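Interferon-inducible protein AIM2 (Mus musculus, PDB 4JBM) senses double-stranded DNA in the cytosol through its HIN domain and triggers assembly of the AIM2 inflammasome, leading to pyroptosis. Local coordinates at residues Lys54-Ile59 with Val78-Asn83; Asn113-Val118 with Lys157-Phe162; Val141-Asn146 with Leu174-Cys179; Ser148-Glu153 with Ser180-Ile185. One frame throughout, in Å; residues are numbered along the deposited sequence.

Contact 1: Lys54-Ile59 with Val78-Asn83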
loop_
_atom_site.group_PDB
_atom_site.type_symbol
_atom_site.label_atom_id
_atom_site.label_comp_id
_atom_site.label_asym_id
_atom_site.label_seq_id
_atom_site.Cartn_x
_atom_site.Cartn_y
_atom_site.Cartn_z
ATOM N N LYS A 54 -11.851 12.739 -0.404
ATOM C CA LYS A 54 -13.136 13.354 -0.037
ATOM C C LYS A 54 -14.201 13.347 -1.136
ATOM O O LYS A 54 -15.359 13.673 -0.876
ATOM C CB LYS A 54 -12.958 14.751 0.571
ATOM C CG LYS A 54 -12.081 14.749 1.806
ATOM C CD LYS A 54 -12.169 16.071 2.544
ATOM C CE LYS A 54 -11.306 16.053 3.796
ATOM N NZ LYS A 54 -11.798 17.029 4.804
ATOM N N ARG A 55 -13.818 12.979 -2.358
ATOM C CA ARG A 55 -14.797 12.878 -3.438
ATOM C C ARG A 55 -15.536 11.550 -3.293
ATOM O O ARG A 55 -14.987 10.584 -2.765
ATOM C CB ARG A 55 -14.131 12.988 -4.820
ATOM C CG ARG A 55 -13.810 14.417 -5.275
ATOM C CD ARG A 55 -15.030 15.117 -5.866
ATOM N NE ARG A 55 -14.830 16.557 -6.024
ATOM C CZ ARG A 55 -15.138 17.469 -5.103
ATOM N NH1 ARG A 55 -15.677 17.097 -3.949
ATOM N NH2 ARG A 55 -14.918 18.756 -5.340
ATOM N N THR A 56 -16.776 11.502 -3.765
ATOM C CA THR A 56 -17.542 10.266 -3.716
ATOM C C THR A 56 -17.671 9.698 -5.115
ATOM O O THR A 56 -18.070 10.400 -6.041
ATOM C CB THR A 56 -18.944 10.463 -3.097
ATOM O OG1 THR A 56 -19.650 11.486 -3.810
ATOM C CG2 THR A 56 -18.830 10.852 -1.635
ATOM N N ILE A 57 -17.324 8.425 -5.267
ATOM C CA ILE A 57 -17.343 7.794 -6.578
ATOM C C ILE A 57 -18.109 6.479 -6.567
ATOM O O ILE A 57 -18.169 5.792 -5.548
ATOM C CB ILE A 57 -15.912 7.535 -7.110
ATOM C CG1 ILE A 57 -15.134 6.659 -6.134
ATOM C CG2 ILE A 57 -15.173 8.844 -7.346
ATOM C CD1 ILE A 57 -13.765 6.219 -6.650
ATOM N N LYS A 58 -18.683 6.140 -7.720
ATOM C CA LYS A 58 -19.384 4.880 -7.907
ATOM C C LYS A 58 -18.569 4.025 -8.879
ATOM O O LYS A 58 -18.206 4.465 -9.981
ATOM C CB LYS A 58 -20.797 5.129 -8.446
ATOM C CG LYS A 58 -21.735 3.926 -8.353
ATOM C CD LYS A 58 -23.175 4.299 -8.717
ATOM C CE LYS A 58 -24.125 3.141 -8.460
ATOM N NZ LYS A 58 -24.139 2.775 -7.017
ATOM N N ILE A 59 -18.268 2.803 -8.456
ATOM C CA ILE A 59 -17.382 1.935 -9.213
ATOM C C ILE A 59 -18.121 0.662 -9.595
ATOM O O ILE A 59 -18.664 -0.031 -8.740
ATOM C CB ILE A 59 -16.114 1.579 -8.396
ATOM C CG1 ILE A 59 -15.506 2.840 -7.772
ATOM C CG2 ILE A 59 -15.104 0.826 -9.265
ATOM C CD1 ILE A 59 -14.241 2.608 -6.961
ATOM N N VAL A 78 -17.638 6.595 -11.908
ATOM C CA VAL A 78 -18.397 7.802 -12.187
ATOM C C VAL A 78 -18.426 8.628 -10.911
ATOM O O VAL A 78 -18.744 8.105 -9.841
ATOM C CB VAL A 78 -19.834 7.485 -12.626
ATOM C CG1 VAL A 78 -20.245 8.430 -13.747
ATOM C CG2 VAL A 78 -19.924 6.061 -13.141
ATOM N N ASP A 79 -18.075 9.908 -11.007
ATOM C CA ASP A 79 -18.184 10.788 -9.850
ATOM C C ASP A 79 -19.661 11.017 -9.551
ATOM O O ASP A 79 -20.447 11.305 -10.454
ATOM C CB ASP A 79 -17.468 12.116 -10.107
ATOM C CG ASP A 79 -17.520 13.056 -8.911
ATOM O OD1 ASP A 79 -17.272 12.611 -7.768
ATOM O OD2 ASP A 79 -17.810 14.254 -9.121
ATOM N N VAL A 80 -20.043 10.859 -8.291
ATOM C CA VAL A 80 -21.442 11.012 -7.910
ATOM C C VAL A 80 -21.580 11.800 -6.620
ATOM O O VAL A 80 -20.662 11.837 -5.804
ATOM C CB VAL A 80 -22.136 9.643 -7.715
ATOM C CG1 VAL A 80 -22.192 8.884 -9.023
ATOM C CG2 VAL A 80 -21.418 8.824 -6.642
ATOM N N GLU A 81 -22.731 12.433 -6.439
ATOM C CA GLU A 81 -23.011 13.127 -5.193
ATOM C C GLU A 81 -23.700 12.169 -4.219
ATOM O O GLU A 81 -24.697 11.539 -4.562
ATOM C CB GLU A 81 -23.803 14.410 -5.451
ATOM C CG GLU A 81 -22.959 15.461 -6.167
ATOM C CD GLU A 81 -23.738 16.698 -6.572
ATOM O OE1 GLU A 81 -24.858 16.904 -6.063
ATOM O OE2 GLU A 81 -23.221 17.464 -7.413
ATOM N N SER A 82 -23.156 12.049 -3.014
ATOM C CA SER A 82 -23.683 11.114 -2.025
ATOM C C SER A 82 -23.776 11.764 -0.647
ATOM O O SER A 82 -23.028 12.693 -0.350
ATOM C CB SER A 82 -22.774 9.880 -1.960
ATOM O OG SER A 82 -23.182 8.961 -0.961
ATOM N N ASN A 83 -24.677 11.259 0.195
ATOM C CA ASN A 83 -24.755 11.705 1.583
ATOM C C ASN A 83 -23.907 10.837 2.504
ATOM O O ASN A 83 -23.952 10.994 3.722
ATOM C CB ASN A 83 -26.201 11.707 2.093
ATOM C CG ASN A 83 -26.908 10.376 1.881
ATOM O OD1 ASN A 83 -26.289 9.316 1.891
ATOM N ND2 ASN A 83 -28.225 10.431 1.715
#
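The guanidinium of R55 and the carboxylate of D79 are the flat groups here, turned 35° to each other without stacking. Neither charged end grips the other: R55 meets the carboxylate through its methylene CD, 3.9 Å from D79 OD1, while R55 NE stays 4.9 Å from D79 OD2. The bend at chi2 (-81°) sets CD beside the carboxylate oxygen. At that distance the opposite charges probably attract only weakly, which suits a long and a short charged residue at the surface. D79 has CG anti to its backbone N (chi1 -178°), and its OD1 lies 2.9 Å from T56 O, two acceptors forced close with no bond between them. T56 O is held instead by V80 N at 3.0 Å, and T56 CB packs on S82 CB at 4.0 Å. Further along, K58 and V78 form an antiparallel hydrogen-bonded pair, K58 N to V78 O and V78 N to K58 O, both 2.9 Å. K58 CB touches V80 CG1 at 4.0 Å, and the rest of the lysine leads away from the contact. I57 instead turns its branched chain to the interior, onto V6 and V8. Strand 56-60 is thus flanked by 4-16 and by 76-79, an outermost strand of the first sheet.

Contact 2: Asn113-Val118 with Lys157-Phe162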
loop_
_atom_site.group_PDB
_atom_site.type_symbol
_atom_site.label_atom_id
_atom_site.label_comp_id
_atom_site.label_asym_id
_atom_site.label_seq_id
_atom_site.Cartn_x
_atom_site.Cartn_y
_atom_site.Cartn_z
ATOM N N ASN A 113 0.301 -1.343 3.348
ATOM C CA ASN A 113 0.950 -0.054 3.166
ATOM C C ASN A 113 1.342 0.428 4.561
ATOM O O ASN A 113 0.754 -0.019 5.546
ATOM C CB ASN A 113 0.001 0.963 2.530
ATOM C CG ASN A 113 -0.660 0.448 1.266
ATOM O OD1 ASN A 113 -0.207 0.718 0.159
ATOM N ND2 ASN A 113 -1.764 -0.268 1.430
ATOM N N GLY A 114 2.306 1.339 4.657
ATOM C CA GLY A 114 2.688 1.859 5.955
ATOM C C GLY A 114 4.115 2.352 6.058
ATOM O O GLY A 114 4.884 2.305 5.093
ATOM N N LEU A 115 4.467 2.794 7.261
ATOM C CA LEU A 115 5.761 3.396 7.543
ATOM C C LEU A 115 6.441 2.568 8.611
ATOM O O LEU A 115 5.895 2.380 9.691
ATOM C CB LEU A 115 5.573 4.839 8.046
ATOM C CG LEU A 115 6.869 5.602 8.331
ATOM C CD1 LEU A 115 7.662 5.867 7.035
ATOM C CD2 LEU A 115 6.585 6.900 9.090
ATOM N N PHE A 116 7.645 2.085 8.326
ATOM C CA PHE A 116 8.275 1.126 9.217
ATOM C C PHE A 116 9.706 1.473 9.575
ATOM O O PHE A 116 10.503 1.794 8.702
ATOM C CB PHE A 116 8.224 -0.280 8.602
ATOM C CG PHE A 116 6.835 -0.764 8.294
ATOM C CD1 PHE A 116 6.077 -1.400 9.270
ATOM C CD2 PHE A 116 6.292 -0.603 7.031
ATOM C CE1 PHE A 116 4.805 -1.878 8.989
ATOM C CE2 PHE A 116 5.009 -1.074 6.734
ATOM C CZ PHE A 116 4.262 -1.708 7.719
ATOM N N LYS A 117 10.020 1.388 10.866
ATOM C CA LYS A 117 11.382 1.562 11.345
ATOM C C LYS A 117 12.173 0.317 10.979
ATOM O O LYS A 117 11.712 -0.812 11.198
ATOM C CB LYS A 117 11.427 1.737 12.868
ATOM C CG LYS A 117 10.800 3.012 13.422
ATOM C CD LYS A 117 10.875 3.010 14.938
ATOM C CE LYS A 117 9.955 1.946 15.532
ATOM N NZ LYS A 117 8.503 2.168 15.234
ATOM N N VAL A 118 13.357 0.528 10.419
ATOM C CA VAL A 118 14.265 -0.560 10.103
ATOM C C VAL A 118 15.498 -0.589 11.008
ATOM O O VAL A 118 16.182 0.424 11.184
ATOM C CB VAL A 118 14.680 -0.541 8.614
ATOM C CG1 VAL A 118 14.917 0.872 8.145
ATOM C CG2 VAL A 118 15.906 -1.424 8.376
ATOM N N LYS A 157 13.619 4.864 8.013
ATOM C CA LYS A 157 12.326 4.240 7.855
ATOM C C LYS A 157 12.102 3.924 6.390
ATOM O O LYS A 157 12.709 4.536 5.506
ATOM C CB LYS A 157 11.209 5.148 8.376
ATOM C CG LYS A 157 11.296 5.495 9.863
ATOM C CD LYS A 157 10.084 6.335 10.276
ATOM C CE LYS A 157 10.101 6.663 11.752
ATOM N NZ LYS A 157 11.021 7.782 12.024
ATOM N N ILE A 158 11.257 2.932 6.146
ATOM C CA ILE A 158 10.821 2.600 4.805
ATOM C C ILE A 158 9.315 2.782 4.719
ATOM O O ILE A 158 8.568 2.331 5.590
ATOM C CB ILE A 158 11.232 1.172 4.400
ATOM C CG1 ILE A 158 10.751 0.154 5.427
ATOM C CG2 ILE A 158 12.727 1.084 4.276
ATOM C CD1 ILE A 158 11.225 -1.279 5.129
ATOM N N ARG A 159 8.876 3.489 3.690
ATOM C CA ARG A 159 7.458 3.653 3.406
ATOM C C ARG A 159 7.105 2.670 2.297
ATOM O O ARG A 159 7.616 2.773 1.174
ATOM C CB ARG A 159 7.150 5.098 3.016
ATOM C CG ARG A 159 5.680 5.503 3.060
ATOM C CD ARG A 159 5.555 6.822 2.339
ATOM N NE ARG A 159 5.782 6.623 0.910
ATOM C CZ ARG A 159 5.916 7.593 0.013
ATOM N NH1 ARG A 159 5.896 8.863 0.381
ATOM N NH2 ARG A 159 6.115 7.286 -1.258
ATOM N N LEU A 160 6.254 1.710 2.654
ATOM C CA LEU A 160 5.800 0.635 1.782
ATOM C C LEU A 160 4.421 0.960 1.221
ATOM O O LEU A 160 3.528 1.383 1.961
ATOM C CB LEU A 160 5.710 -0.677 2.574
ATOM C CG LEU A 160 6.947 -1.552 2.810
ATOM C CD1 LEU A 160 8.149 -0.727 3.181
ATOM C CD2 LEU A 160 6.665 -2.577 3.893
ATOM N N THR A 161 4.253 0.773 -0.083
ATOM C CA THR A 161 2.936 0.883 -0.711
ATOM C C THR A 161 2.640 -0.382 -1.528
ATOM O O THR A 161 3.420 -0.746 -2.415
ATOM C CB THR A 161 2.837 2.129 -1.611
ATOM O OG1 THR A 161 3.380 3.269 -0.929
ATOM C CG2 THR A 161 1.393 2.403 -1.994
ATOM N N PHE A 162 1.546 -1.068 -1.191
ATOM C CA PHE A 162 1.151 -2.308 -1.859
ATOM C C PHE A 162 2.194 -3.421 -1.754
ATOM O O PHE A 162 2.536 -4.060 -2.744
ATOM C CB PHE A 162 0.794 -2.061 -3.330
ATOM C CG PHE A 162 -0.315 -2.942 -3.858
ATOM C CD1 PHE A 162 -1.635 -2.725 -3.499
ATOM C CD2 PHE A 162 -0.024 -3.981 -4.742
ATOM C CE1 PHE A 162 -2.651 -3.527 -3.999
ATOM C CE2 PHE A 162 -1.029 -4.793 -5.247
ATOM C CZ PHE A 162 -2.347 -4.564 -4.876
#
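N113 begins the contact by reaching across to the corner where the partner chain turns: its OD1 accepts F162 N at 2.8 Å, the donor standing 58° above the amide plane, and T161 CG2 packs close to the same oxygen. An asparagine suits this place because its short amide can satisfy a backbone N-H that the turn takes out of the ladder. G114 forms a hydrogen-bonded pair with L160, in both directions. Its phi of 153° is natural only for glycine, and the face where a side chain would stand is taken by the F116 ring, CZ lying 4.3 Å from G114 CA. L115, on the other face, lays CD2 against K157 CD at 3.7 Å, so that aliphatic carbons shield each other; L115 also packs on a phosphate of the bound DNA, which this domain binds electrostatically. The two strands, antiparallel at 156°, are the first and fourth of the second OB fold of the HIN domain, a pairing that belongs to the canonical barrel. F116 exchanges two backbone bonds with I158 and turns inward; its CE2 meets L160 CD2 at 3.6 Å, the side chains crossing at about a right angle, while I158 O lies at the ring edge. K117 runs beside K157, pointing the same way, CG to CE 4.1 Å. K117 NZ and K157 NZ stay 6.9 Å apart, which probably limits their repulsion. V118, inward again, brings CG1 to I158 CG2 at 4.5 Å, its beta-branched shape suiting a buried strand position.

Contact 3: Val141-Asn146 with Leu174-Cys179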
loop_
_atom_site.group_PDB
_atom_site.type_symbol
_atom_site.label_atom_id
_atom_site.label_comp_id
_atom_site.label_asym_id
_atom_site.label_seq_id
_atom_site.Cartn_x
_atom_site.Cartn_y
_atom_site.Cartn_z
ATOM N N VAL A 141 11.284 -7.478 5.467
ATOM C CA VAL A 141 10.631 -6.913 4.305
ATOM C C VAL A 141 11.513 -7.186 3.129
ATOM O O VAL A 141 12.637 -6.695 3.060
ATOM C CB VAL A 141 10.414 -5.399 4.446
ATOM C CG1 VAL A 141 9.899 -4.813 3.136
ATOM C CG2 VAL A 141 9.444 -5.129 5.560
ATOM N N LEU A 142 10.993 -7.992 2.213
ATOM C CA LEU A 142 11.768 -8.477 1.086
ATOM C C LEU A 142 11.526 -7.622 -0.145
ATOM O O LEU A 142 10.436 -7.622 -0.702
ATOM C CB LEU A 142 11.388 -9.935 0.821
ATOM C CG LEU A 142 11.947 -10.716 -0.369
ATOM C CD1 LEU A 142 13.460 -10.753 -0.330
ATOM C CD2 LEU A 142 11.374 -12.121 -0.318
ATOM N N VAL A 143 12.550 -6.895 -0.568
ATOM C CA VAL A 143 12.433 -6.083 -1.768
ATOM C C VAL A 143 13.300 -6.746 -2.842
ATOM O O VAL A 143 14.523 -6.795 -2.720
ATOM C CB VAL A 143 12.893 -4.637 -1.518
ATOM C CG1 VAL A 143 13.041 -3.882 -2.835
ATOM C CG2 VAL A 143 11.921 -3.924 -0.583
ATOM N N LEU A 144 12.690 -7.334 -3.856
ATOM C CA LEU A 144 13.461 -7.955 -4.928
ATOM C C LEU A 144 14.077 -6.974 -5.906
ATOM O O LEU A 144 13.511 -5.943 -6.206
ATOM C CB LEU A 144 12.641 -9.010 -5.647
ATOM C CG LEU A 144 12.241 -10.127 -4.696
ATOM C CD1 LEU A 144 11.504 -11.246 -5.386
ATOM C CD2 LEU A 144 13.443 -10.696 -3.978
ATOM N N GLY A 145 15.236 -7.339 -6.425
ATOM C CA GLY A 145 15.883 -6.599 -7.491
ATOM C C GLY A 145 16.274 -5.133 -7.475
ATOM O O GLY A 145 15.802 -4.383 -8.315
ATOM N N ASN A 146 17.093 -4.695 -6.530
ATOM C CA ASN A 146 17.622 -3.333 -6.601
ATOM C C ASN A 146 18.926 -3.182 -5.813
ATOM O O ASN A 146 19.247 -4.051 -5.013
ATOM C CB ASN A 146 16.573 -2.329 -6.118
ATOM C CG ASN A 146 15.750 -1.733 -7.249
ATOM O OD1 ASN A 146 16.015 -0.624 -7.709
ATOM N ND2 ASN A 146 14.728 -2.453 -7.679
ATOM N N LEU A 174 7.227 -9.487 4.590
ATOM C CA LEU A 174 6.510 -8.591 3.701
ATOM C C LEU A 174 7.298 -8.589 2.409
ATOM O O LEU A 174 8.517 -8.419 2.409
ATOM C CB LEU A 174 6.389 -7.179 4.296
ATOM C CG LEU A 174 5.587 -7.107 5.592
ATOM C CD1 LEU A 174 5.553 -5.692 6.151
ATOM C CD2 LEU A 174 4.177 -7.603 5.342
ATOM N N LYS A 175 6.592 -8.784 1.307
ATOM C CA LYS A 175 7.229 -8.957 0.013
ATOM C C LYS A 175 6.814 -7.851 -0.935
ATOM O O LYS A 175 5.646 -7.494 -0.999
ATOM C CB LYS A 175 6.854 -10.334 -0.568
ATOM C CG LYS A 175 7.477 -10.670 -1.923
ATOM C CD LYS A 175 7.362 -12.165 -2.253
ATOM C CE LYS A 175 7.422 -12.419 -3.759
ATOM N NZ LYS A 175 7.390 -13.874 -4.102
ATOM N N SER A 176 7.792 -7.287 -1.633
ATOM C CA SER A 176 7.530 -6.385 -2.740
ATOM C C SER A 176 6.974 -7.177 -3.913
ATOM O O SER A 176 7.399 -8.307 -4.166
ATOM C CB SER A 176 8.811 -5.694 -3.188
ATOM O OG SER A 176 9.782 -6.646 -3.592
ATOM N N GLY A 177 6.045 -6.576 -4.643
ATOM C CA GLY A 177 5.569 -7.169 -5.875
ATOM C C GLY A 177 5.975 -6.266 -7.022
ATOM O O GLY A 177 6.642 -5.249 -6.805
ATOM N N PRO A 178 5.547 -6.612 -8.246
ATOM C CA PRO A 178 5.850 -5.860 -9.469
ATOM C C PRO A 178 5.279 -4.446 -9.426
ATOM O O PRO A 178 5.898 -3.514 -9.940
ATOM C CB PRO A 178 5.171 -6.688 -10.568
ATOM C CG PRO A 178 4.132 -7.497 -9.855
ATOM C CD PRO A 178 4.754 -7.820 -8.532
ATOM N N CYS A 179 4.108 -4.286 -8.819
ATOM C CA CYS A 179 3.475 -2.979 -8.749
ATOM C C CYS A 179 3.511 -2.378 -7.347
ATOM O O CYS A 179 2.678 -1.539 -7.002
ATOM C CB CYS A 179 2.031 -3.051 -9.254
ATOM S SG CYS A 179 1.859 -3.148 -11.050
#
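V141 overlaps L174 on the inner face of the sheet, its CG2 set 3.9 Å from L174 CB and nearly as close to L174 CD1, the two side chains crossing obliquely. L160 covers both, so branched apolar residues are what this buried spot needs. Behind them L142 N points almost straight at L174 O; the modelled 2.5 Å is very short, and its exact length is doubtful. S176 then does the polar work. With OG between its backbone N and carbonyl carbon (chi1 59°), the hydroxyl turns back to the neighbouring strand and gives its proton to L142 O, 3.1 Å away, on a lone pair in the carbonyl plane. S176 N reaches that oxygen too, at 2.8 Å and close to the C=O axis, so two donors grip it. The same OG accepts L144 N at 3.0 Å, and thus a small serine extends the ladder just where the strand gives way to loop. Beyond it the chain leads to C179, joined by a disulfide to C17. Strand 137-144 beside 171-175 is the parallel pairing of third and fifth strands that closes the barrel in an OB fold, here the second one of the HIN domain.

Contact 4: Ser148-Glu153 with Ser180-Ile185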
loop_
_atom_site.group_PDB
_atom_site.type_symbol
_atom_site.label_atom_id
_atom_site.label_comp_id
_atom_site.label_asym_id
_atom_site.label_seq_id
_atom_site.Cartn_x
_atom_site.Cartn_y
_atom_site.Cartn_z
ATOM N N SER A 148 19.480 -0.628 -3.323
ATOM C CA SER A 148 18.629 0.113 -4.247
ATOM C C SER A 148 19.271 1.470 -4.466
ATOM O O SER A 148 20.398 1.705 -4.030
ATOM C CB SER A 148 17.222 0.271 -3.660
ATOM O OG SER A 148 16.288 0.652 -4.658
ATOM N N LYS A 149 18.552 2.370 -5.122
ATOM C CA LYS A 149 19.060 3.717 -5.316
ATOM C C LYS A 149 18.691 4.455 -4.048
ATOM O O LYS A 149 19.298 5.459 -3.677
ATOM C CB LYS A 149 18.435 4.389 -6.540
ATOM C CG LYS A 149 18.857 3.811 -7.886
ATOM C CD LYS A 149 18.372 4.709 -9.018
ATOM C CE LYS A 149 18.871 4.229 -10.371
ATOM N NZ LYS A 149 18.233 2.949 -10.772
ATOM N N THR A 150 17.682 3.906 -3.386
ATOM C CA THR A 150 17.224 4.366 -2.090
ATOM C C THR A 150 18.065 3.705 -0.998
ATOM O O THR A 150 17.678 2.675 -0.444
ATOM C CB THR A 150 15.740 4.002 -1.888
ATOM O OG1 THR A 150 15.508 2.659 -2.335
ATOM C CG2 THR A 150 14.839 4.951 -2.665
ATOM N N LYS A 151 19.230 4.281 -0.717
ATOM C CA LYS A 151 20.119 3.732 0.299
ATOM C C LYS A 151 19.632 4.039 1.717
ATOM O O LYS A 151 19.536 5.189 2.152
ATOM C CB LYS A 151 21.541 4.241 0.052
ATOM C CG LYS A 151 21.740 5.739 0.222
ATOM C CD LYS A 151 23.205 6.103 0.052
ATOM C CE LYS A 151 23.662 5.884 -1.387
ATOM N NZ LYS A 151 25.099 6.217 -1.574
ATOM N N CYS A 152 19.303 2.972 2.430
ATOM C CA CYS A 152 18.733 3.093 3.757
ATOM C C CYS A 152 19.711 2.609 4.821
ATOM O O CYS A 152 20.229 1.501 4.727
ATOM C CB CYS A 152 17.413 2.320 3.799
ATOM S SG CYS A 152 16.875 1.687 5.386
ATOM N N GLU A 153 19.961 3.441 5.826
ATOM C CA GLU A 153 20.840 3.071 6.933
ATOM C C GLU A 153 19.977 2.684 8.129
ATOM O O GLU A 153 18.774 2.951 8.138
ATOM C CB GLU A 153 21.763 4.239 7.304
ATOM C CG GLU A 153 22.542 4.825 6.129
ATOM C CD GLU A 153 23.060 6.224 6.404
ATOM O OE1 GLU A 153 23.415 6.934 5.439
ATOM O OE2 GLU A 153 23.107 6.615 7.587
ATOM N N SER A 180 4.484 -2.797 -6.541
ATOM C CA SER A 180 4.689 -2.178 -5.238
ATOM C C SER A 180 5.438 -0.865 -5.417
ATOM O O SER A 180 6.160 -0.679 -6.395
ATOM C CB SER A 180 5.472 -3.100 -4.297
ATOM O OG SER A 180 4.831 -4.352 -4.172
ATOM N N PHE A 181 5.252 0.048 -4.476
ATOM C CA PHE A 181 6.066 1.245 -4.399
ATOM C C PHE A 181 6.880 1.155 -3.106
ATOM O O PHE A 181 6.374 0.708 -2.074
ATOM C CB PHE A 181 5.184 2.492 -4.398
ATOM C CG PHE A 181 5.912 3.743 -4.778
ATOM C CD1 PHE A 181 6.692 4.416 -3.854
ATOM C CD2 PHE A 181 5.797 4.254 -6.055
ATOM C CE1 PHE A 181 7.354 5.575 -4.198
ATOM C CE2 PHE A 181 6.459 5.408 -6.411
ATOM C CZ PHE A 181 7.239 6.072 -5.479
ATOM N N PHE A 182 8.131 1.598 -3.150
ATOM C CA PHE A 182 9.000 1.534 -1.986
ATOM C C PHE A 182 9.758 2.841 -1.891
ATOM O O PHE A 182 10.248 3.343 -2.900
ATOM C CB PHE A 182 9.977 0.363 -2.128
ATOM C CG PHE A 182 11.019 0.289 -1.044
ATOM C CD1 PHE A 182 10.746 -0.368 0.140
ATOM C CD2 PHE A 182 12.276 0.850 -1.223
ATOM C CE1 PHE A 182 11.696 -0.456 1.135
ATOM C CE2 PHE A 182 13.235 0.767 -0.227
ATOM C CZ PHE A 182 12.943 0.111 0.951
ATOM N N LYS A 183 9.852 3.395 -0.686
ATOM C CA LYS A 183 10.598 4.638 -0.493
ATOM C C LYS A 183 11.387 4.629 0.810
ATOM O O LYS A 183 10.911 4.153 1.829
ATOM C CB LYS A 183 9.656 5.844 -0.509
ATOM C CG LYS A 183 10.381 7.186 -0.500
ATOM C CD LYS A 183 9.431 8.367 -0.669
ATOM C CE LYS A 183 10.198 9.616 -1.087
ATOM N NZ LYS A 183 9.395 10.495 -1.979
ATOM N N VAL A 184 12.596 5.175 0.781
ATOM C CA VAL A 184 13.389 5.275 1.996
ATOM C C VAL A 184 13.198 6.659 2.597
ATOM O O VAL A 184 13.407 7.674 1.921
ATOM C CB VAL A 184 14.888 5.009 1.743
ATOM C CG1 VAL A 184 15.717 5.488 2.921
ATOM C CG2 VAL A 184 15.127 3.533 1.497
ATOM N N ILE A 185 12.789 6.690 3.864
ATOM C CA ILE A 185 12.613 7.939 4.593
ATOM C C ILE A 185 13.766 8.050 5.573
ATOM O O ILE A 185 13.826 7.317 6.557
ATOM C CB ILE A 185 11.281 7.978 5.371
ATOM C CG1 ILE A 185 10.115 7.548 4.473
ATOM C CG2 ILE A 185 11.035 9.375 5.922
ATOM C CD1 ILE A 185 9.760 8.559 3.395
#
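V184 and C152 make the tight part of this contact: V184 CG2 stands 3.5 Å from C152 CB, closer than two such carbons usually come. The same CG2 also touches T150 CB at 3.5 Å and T150 O at 3.3 Å. Lying beside the backbone N, CG2 is thus wedged between T150 and C152, while CG1, anti to that N (chi1 164°), adds a second contact to C152 CB at 3.7 Å. C152 packs further on V118, and F182 on I158. T150 adds its hydroxyl, whose OG1 meets F182 CE2 at 3.6 Å, in the plane of the ring and at its edge, where aromatic C-H groups carry a slight positive charge that suits an oxygen. Threonine fits here by offering carbon to the valine and oxygen to the phenylalanine. The segment 148-153 belongs to the connection between third and fourth strands of an OB fold, a place where many such folds carry a helix; here it is irregular, with an inverse gamma turn centred on T150, and it lies over strand 181-185, which is added at the edge of 157-160. On the loose side no hydrogen bond joins the two segments. K151 turns its side chain away and meets V184 through its backbone O. K149 and E153 are exposed, as charged residues should be, and E153 makes a long, weak ion pair with K186.

How the contacts relate
Contact 1 stands apart, in the sheet of the first OB fold, its centre 29 to 34 Å from the other three and closed along the chain before they begin. Contacts 2, 3 and 4 share the second sheet, with centres 9 to 12 Å apart, and their segments alternate in sequence, so each crosses the others. L160 of contact 2 packs on V141 and L174 of contact 3; I158 meets F182 of contact 4, which also touches V143 of contact 3. Strand 157-160 lies between 111-123 and 181-185. Contact 2, about 4 Å from the DNA between nearest atoms, lies at the DNA side of the second OB fold; contact 3 pairs strands of its barrel and contact 4 lays a loop on strand 181-185.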